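Local structure of putative type VI secretion protein (Escherichia coli, 6SK0) at residues 519-531 and 539-551. The protein probably forms the trimeric puncturing spike at the tip of the type VI secretion system and carries a phospholipase effector. Numbering follows the deposited sequence.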
loop_
_atom_site.group_PDB
_atom_site.type_symbol
_atom_site.label_atom_id
_atom_site.label_comp_id
_atom_site.label_asym_id
_atom_site.label_seq_id
_atom_site.Cartn_x
_atom_site.Cartn_y
_atom_site.Cartn_z
ATOM N N THR A 519 12.912 -33.291 10.945
ATOM C CA THR A 519 11.940 -34.345 11.162
ATOM C C THR A 519 11.308 -34.711 9.828
ATOM O O THR A 519 11.221 -33.886 8.916
ATOM C CB THR A 519 10.862 -33.922 12.180
ATOM O OG1 THR A 519 9.948 -35.000 12.387
ATOM C CG2 THR A 519 10.092 -32.712 11.702
ATOM N N GLU A 520 10.881 -35.963 9.712
ATOM C CA GLU A 520 10.247 -36.430 8.489
ATOM C C GLU A 520 8.806 -35.972 8.352
ATOM O O GLU A 520 8.227 -36.131 7.277
ATOM C CB GLU A 520 10.287 -37.955 8.419
ATOM C CG GLU A 520 11.634 -38.514 8.054
ATOM C CD GLU A 520 12.036 -38.165 6.644
ATOM O OE1 GLU A 520 11.213 -38.348 5.726
ATOM O OE2 GLU A 520 13.175 -37.697 6.450
ATOM N N TYR A 521 8.215 -35.425 9.401
ATOM C CA TYR A 521 6.822 -35.025 9.342
ATOM C C TYR A 521 6.666 -33.738 8.538
ATOM O O TYR A 521 7.520 -32.853 8.584
ATOM C CB TYR A 521 6.273 -34.844 10.751
ATOM C CG TYR A 521 4.789 -34.657 10.783
ATOM C CD1 TYR A 521 4.228 -33.399 10.653
ATOM C CD2 TYR A 521 3.942 -35.739 10.932
ATOM C CE1 TYR A 521 2.880 -33.224 10.669
ATOM C CE2 TYR A 521 2.586 -35.574 10.948
ATOM C CZ TYR A 521 2.059 -34.315 10.818
ATOM O OH TYR A 521 0.703 -34.142 10.839
ATOM N N GLY A 522 5.560 -33.642 7.804
ATOM C CA GLY A 522 5.260 -32.476 7.000
ATOM C C GLY A 522 6.256 -32.264 5.885
ATOM O O GLY A 522 6.846 -31.188 5.767
ATOM N N GLY A 523 6.430 -33.280 5.046
ATOM C CA GLY A 523 7.596 -33.257 4.218
ATOM C C GLY A 523 8.768 -33.322 5.172
ATOM O O GLY A 523 8.683 -33.854 6.271
ATOM N N LYS A 524 9.872 -32.735 4.770
ATOM C CA LYS A 524 10.992 -32.613 5.691
ATOM C C LYS A 524 10.864 -31.264 6.389
ATOM O O LYS A 524 11.238 -30.231 5.841
ATOM C CB LYS A 524 12.310 -32.762 4.946
ATOM C CG LYS A 524 12.479 -34.118 4.298
ATOM C CD LYS A 524 13.936 -34.434 4.058
ATOM C CE LYS A 524 14.115 -35.760 3.341
ATOM N NZ LYS A 524 13.471 -36.881 4.062
ATOM N N THR A 525 10.292 -31.266 7.587
ATOM C CA THR A 525 10.254 -30.061 8.406
ATOM C C THR A 525 11.613 -29.896 9.065
ATOM O O THR A 525 12.025 -30.733 9.871
ATOM C CB THR A 525 9.134 -30.128 9.436
ATOM O OG1 THR A 525 7.889 -30.308 8.762
ATOM C CG2 THR A 525 9.075 -28.852 10.238
ATOM N N GLN A 526 12.324 -28.840 8.699
ATOM C CA GLN A 526 13.731 -28.728 9.034
ATOM C C GLN A 526 14.085 -27.313 9.440
ATOM O O GLN A 526 13.476 -26.338 8.998
ATOM C CB GLN A 526 14.637 -29.124 7.865
ATOM C CG GLN A 526 14.277 -30.404 7.185
ATOM C CD GLN A 526 15.228 -30.743 6.073
ATOM O OE1 GLN A 526 15.710 -29.866 5.369
ATOM N NE2 GLN A 526 15.506 -32.023 5.908
ATOM N N LEU A 527 15.103 -27.225 10.279
ATOM C CA LEU A 527 15.876 -26.011 10.473
ATOM C C LEU A 527 17.287 -26.315 9.996
ATOM O O LEU A 527 17.956 -27.195 10.543
ATOM C CB LEU A 527 15.862 -25.561 11.925
ATOM C CG LEU A 527 16.766 -24.362 12.191
ATOM C CD1 LEU A 527 16.150 -23.096 11.640
ATOM C CD2 LEU A 527 17.046 -24.231 13.659
ATOM N N ASN A 528 17.722 -25.610 8.965
ATOM C CA ASN A 528 19.045 -25.785 8.384
ATOM C C ASN A 528 19.848 -24.519 8.623
ATOM O O ASN A 528 19.452 -23.438 8.180
ATOM C CB ASN A 528 18.947 -26.104 6.896
ATOM C CG ASN A 528 18.117 -27.333 6.624
ATOM O OD1 ASN A 528 18.359 -28.389 7.191
ATOM N ND2 ASN A 528 17.124 -27.199 5.766
ATOM N N LEU A 529 20.961 -24.649 9.328
ATOM C CA LEU A 529 21.815 -23.522 9.658
ATOM C C LEU A 529 23.164 -23.677 8.980
ATOM O O LEU A 529 23.796 -24.729 9.085
ATOM C CB LEU A 529 22.003 -23.398 11.167
ATOM C CG LEU A 529 20.747 -23.334 12.029
ATOM C CD1 LEU A 529 21.131 -23.174 13.483
ATOM C CD2 LEU A 529 19.837 -22.202 11.579
ATOM N N GLY A 530 23.596 -22.635 8.291
ATOM C CA GLY A 530 24.955 -22.578 7.781
ATOM C C GLY A 530 25.050 -23.040 6.345
ATOM O O GLY A 530 24.326 -22.557 5.486
ATOM N N HIS A 531 25.972 -23.964 6.090
ATOM C CA HIS A 531 26.279 -24.440 4.744
ATOM C C HIS A 531 25.352 -25.610 4.432
ATOM O O HIS A 531 25.699 -26.781 4.561
ATOM C CB HIS A 531 27.750 -24.824 4.649
ATOM C CG HIS A 531 28.176 -25.293 3.296
ATOM N ND1 HIS A 531 28.690 -24.446 2.341
ATOM C CD2 HIS A 531 28.181 -26.527 2.744
ATOM C CE1 HIS A 531 28.985 -25.137 1.256
ATOM N NE2 HIS A 531 28.683 -26.403 1.475
ATOM N N LEU A 539 25.799 -27.991 -2.118
ATOM C CA LEU A 539 25.266 -26.803 -1.475
ATOM C C LEU A 539 23.923 -26.426 -2.081
ATOM O O LEU A 539 23.816 -26.200 -3.287
ATOM C CB LEU A 539 26.253 -25.648 -1.610
ATOM C CG LEU A 539 25.773 -24.309 -1.051
ATOM C CD1 LEU A 539 25.671 -24.358 0.462
ATOM C CD2 LEU A 539 26.690 -23.190 -1.491
ATOM N N ARG A 540 22.893 -26.387 -1.247
ATOM C CA ARG A 540 21.587 -25.928 -1.681
ATOM C C ARG A 540 21.216 -24.576 -1.097
ATOM O O ARG A 540 20.129 -24.074 -1.385
ATOM C CB ARG A 540 20.509 -26.964 -1.337
ATOM C CG ARG A 540 20.440 -27.365 0.107
ATOM C CD ARG A 540 19.307 -28.340 0.336
ATOM N NE ARG A 540 18.016 -27.778 -0.037
ATOM C CZ ARG A 540 17.234 -27.089 0.786
ATOM N NH1 ARG A 540 17.607 -26.879 2.038
ATOM N NH2 ARG A 540 16.079 -26.611 0.357
ATOM N N GLY A 541 22.090 -23.968 -0.309
ATOM C CA GLY A 541 21.807 -22.672 0.259
ATOM C C GLY A 541 22.689 -22.338 1.438
ATOM O O GLY A 541 23.154 -23.229 2.147
ATOM N N GLU A 542 22.932 -21.057 1.653
ATOM C CA GLU A 542 23.735 -20.595 2.767
ATOM C C GLU A 542 22.882 -19.744 3.687
ATOM O O GLU A 542 22.152 -18.859 3.236
ATOM C CB GLU A 542 24.943 -19.794 2.295
ATOM C CG GLU A 542 25.820 -20.529 1.308
ATOM C CD GLU A 542 26.780 -19.602 0.599
ATOM O OE1 GLU A 542 27.822 -19.256 1.193
ATOM O OE2 GLU A 542 26.489 -19.209 -0.551
ATOM N N GLY A 543 22.992 -20.011 4.987
ATOM C CA GLY A 543 22.293 -19.250 5.997
ATOM C C GLY A 543 21.368 -20.140 6.802
ATOM O O GLY A 543 21.703 -21.288 7.114
ATOM N N ALA A 544 20.203 -19.603 7.131
ATOM C CA ALA A 544 19.239 -20.278 7.981
ATOM C C ALA A 544 17.983 -20.545 7.174
ATOM O O ALA A 544 17.410 -19.625 6.582
ATOM C CB ALA A 544 18.926 -19.445 9.221
ATOM N N GLU A 545 17.566 -21.798 7.140
ATOM C CA GLU A 545 16.345 -22.192 6.459
ATOM C C GLU A 545 15.424 -22.879 7.451
ATOM O O GLU A 545 15.800 -23.879 8.068
ATOM C CB GLU A 545 16.633 -23.106 5.272
ATOM C CG GLU A 545 15.388 -23.469 4.497
ATOM C CD GLU A 545 15.586 -24.658 3.583
ATOM O OE1 GLU A 545 16.251 -25.626 3.992
ATOM O OE2 GLU A 545 15.072 -24.628 2.452
ATOM N N LEU A 546 14.238 -22.333 7.611
ATOM C CA LEU A 546 13.148 -22.986 8.310
ATOM C C LEU A 546 12.125 -23.379 7.259
ATOM O O LEU A 546 11.535 -22.514 6.606
ATOM C CB LEU A 546 12.545 -22.069 9.364
ATOM C CG LEU A 546 11.515 -22.727 10.269
ATOM C CD1 LEU A 546 12.144 -23.878 11.038
ATOM C CD2 LEU A 546 10.924 -21.698 11.201
ATOM N N ARG A 547 11.934 -24.674 7.073
ATOM C CA ARG A 547 11.141 -25.153 5.959
ATOM C C ARG A 547 10.267 -26.317 6.384
ATOM O O ARG A 547 10.615 -27.090 7.276
ATOM C CB ARG A 547 12.029 -25.562 4.793
ATOM C CG ARG A 547 13.048 -26.600 5.153
ATOM C CD ARG A 547 13.095 -27.674 4.119
ATOM N NE ARG A 547 11.876 -28.464 4.082
ATOM C CZ ARG A 547 10.999 -28.442 3.086
ATOM N NH1 ARG A 547 9.921 -29.204 3.136
ATOM N NH2 ARG A 547 11.201 -27.660 2.039
ATOM N N THR A 548 9.128 -26.430 5.719
ATOM C CA THR A 548 8.157 -27.483 5.953
ATOM C C THR A 548 7.190 -27.474 4.785
ATOM O O THR A 548 6.996 -26.450 4.130
ATOM C CB THR A 548 7.405 -27.293 7.281
ATOM O OG1 THR A 548 6.479 -28.364 7.469
ATOM C CG2 THR A 548 6.639 -25.988 7.292
ATOM N N ASP A 549 6.591 -28.626 4.529
ATOM C CA ASP A 549 5.459 -28.688 3.621
ATOM C C ASP A 549 4.168 -28.237 4.284
ATOM O O ASP A 549 3.197 -27.942 3.585
ATOM C CB ASP A 549 5.302 -30.107 3.076
ATOM C CG ASP A 549 6.402 -30.482 2.103
ATOM O OD1 ASP A 549 7.244 -29.626 1.784
ATOM O OD2 ASP A 549 6.425 -31.641 1.648
ATOM N N ASP A 550 4.149 -28.180 5.606
ATOM C CA ASP A 550 3.006 -27.762 6.401
ATOM C C ASP A 550 3.093 -26.262 6.683
ATOM O O ASP A 550 3.698 -25.506 5.924
ATOM C CB ASP A 550 2.923 -28.602 7.672
ATOM C CG ASP A 550 2.645 -30.048 7.382
ATOM O OD1 ASP A 550 2.270 -30.357 6.234
ATOM O OD2 ASP A 550 2.787 -30.878 8.299
ATOM N N TRP A 551 2.406 -25.809 7.721
ATOM C CA TRP A 551 2.407 -24.403 8.081
ATOM C C TRP A 551 3.677 -24.005 8.822
ATOM O O TRP A 551 4.324 -24.815 9.483
ATOM C CB TRP A 551 1.199 -24.077 8.948
ATOM C CG TRP A 551 -0.084 -24.294 8.262
ATOM C CD1 TRP A 551 -0.772 -23.393 7.515
ATOM C CD2 TRP A 551 -0.856 -25.491 8.261
ATOM N NE1 TRP A 551 -1.925 -23.952 7.047
ATOM C CE2 TRP A 551 -2.004 -25.242 7.490
ATOM C CE3 TRP A 551 -0.690 -26.751 8.837
ATOM C CZ2 TRP A 551 -2.981 -26.207 7.278
ATOM C CZ3 TRP A 551 -1.660 -27.705 8.630
ATOM C CH2 TRP A 551 -2.791 -27.431 7.856
#
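Asn528 and Glu545 lie side by side on one face of an antiparallel strand pair. ND2 of Asn528 donates to OE1 of Glu545 at 2.5 Å, met nearly along the C-O axis of Glu545, though the N-H...O angle is bent to 142°. Asn528 ND2 spends its other N-H on Gln526 OE1; both acceptors lie near the Asn528 amide plane, which fixes that amide's rotation. Glu545 is held in turn by Arg540, end-on, NH1 to OE1 at 2.7 Å and NH2 to OE2. On this face too, Arg547 bends at chi2 (135°) and chi3, bringing NE 2.6 Å from Lys524 O, in the guanidinium plane; its NH1 bridges to Asp549 OD1. Toward the middle of the other face the side chains are apolar: Leu529 CD2 meets Ala544 CB at 3.7 Å, and Leu527 CD1 approaches Leu546 CD1. At one end Leu539 CD1 sits over a face of the His531 ring, 3.6 Å from its centroid; at the other, the hydroxyls of Thr525 and Thr548 share a hydrogen bond (OG1 to OG1 2.7 Å), and Thr525 OG1 also donates to Tyr521 O. Reciprocal backbone bonds join Gln526 with Arg547 and Asn528 with Glu545; the axes of strands 525-529 and 544-548 run at 174°. Residues 543-548 also pair in parallel with a second-subunit strand, carrying the sheet across the interface of the three-chain VgrG spike.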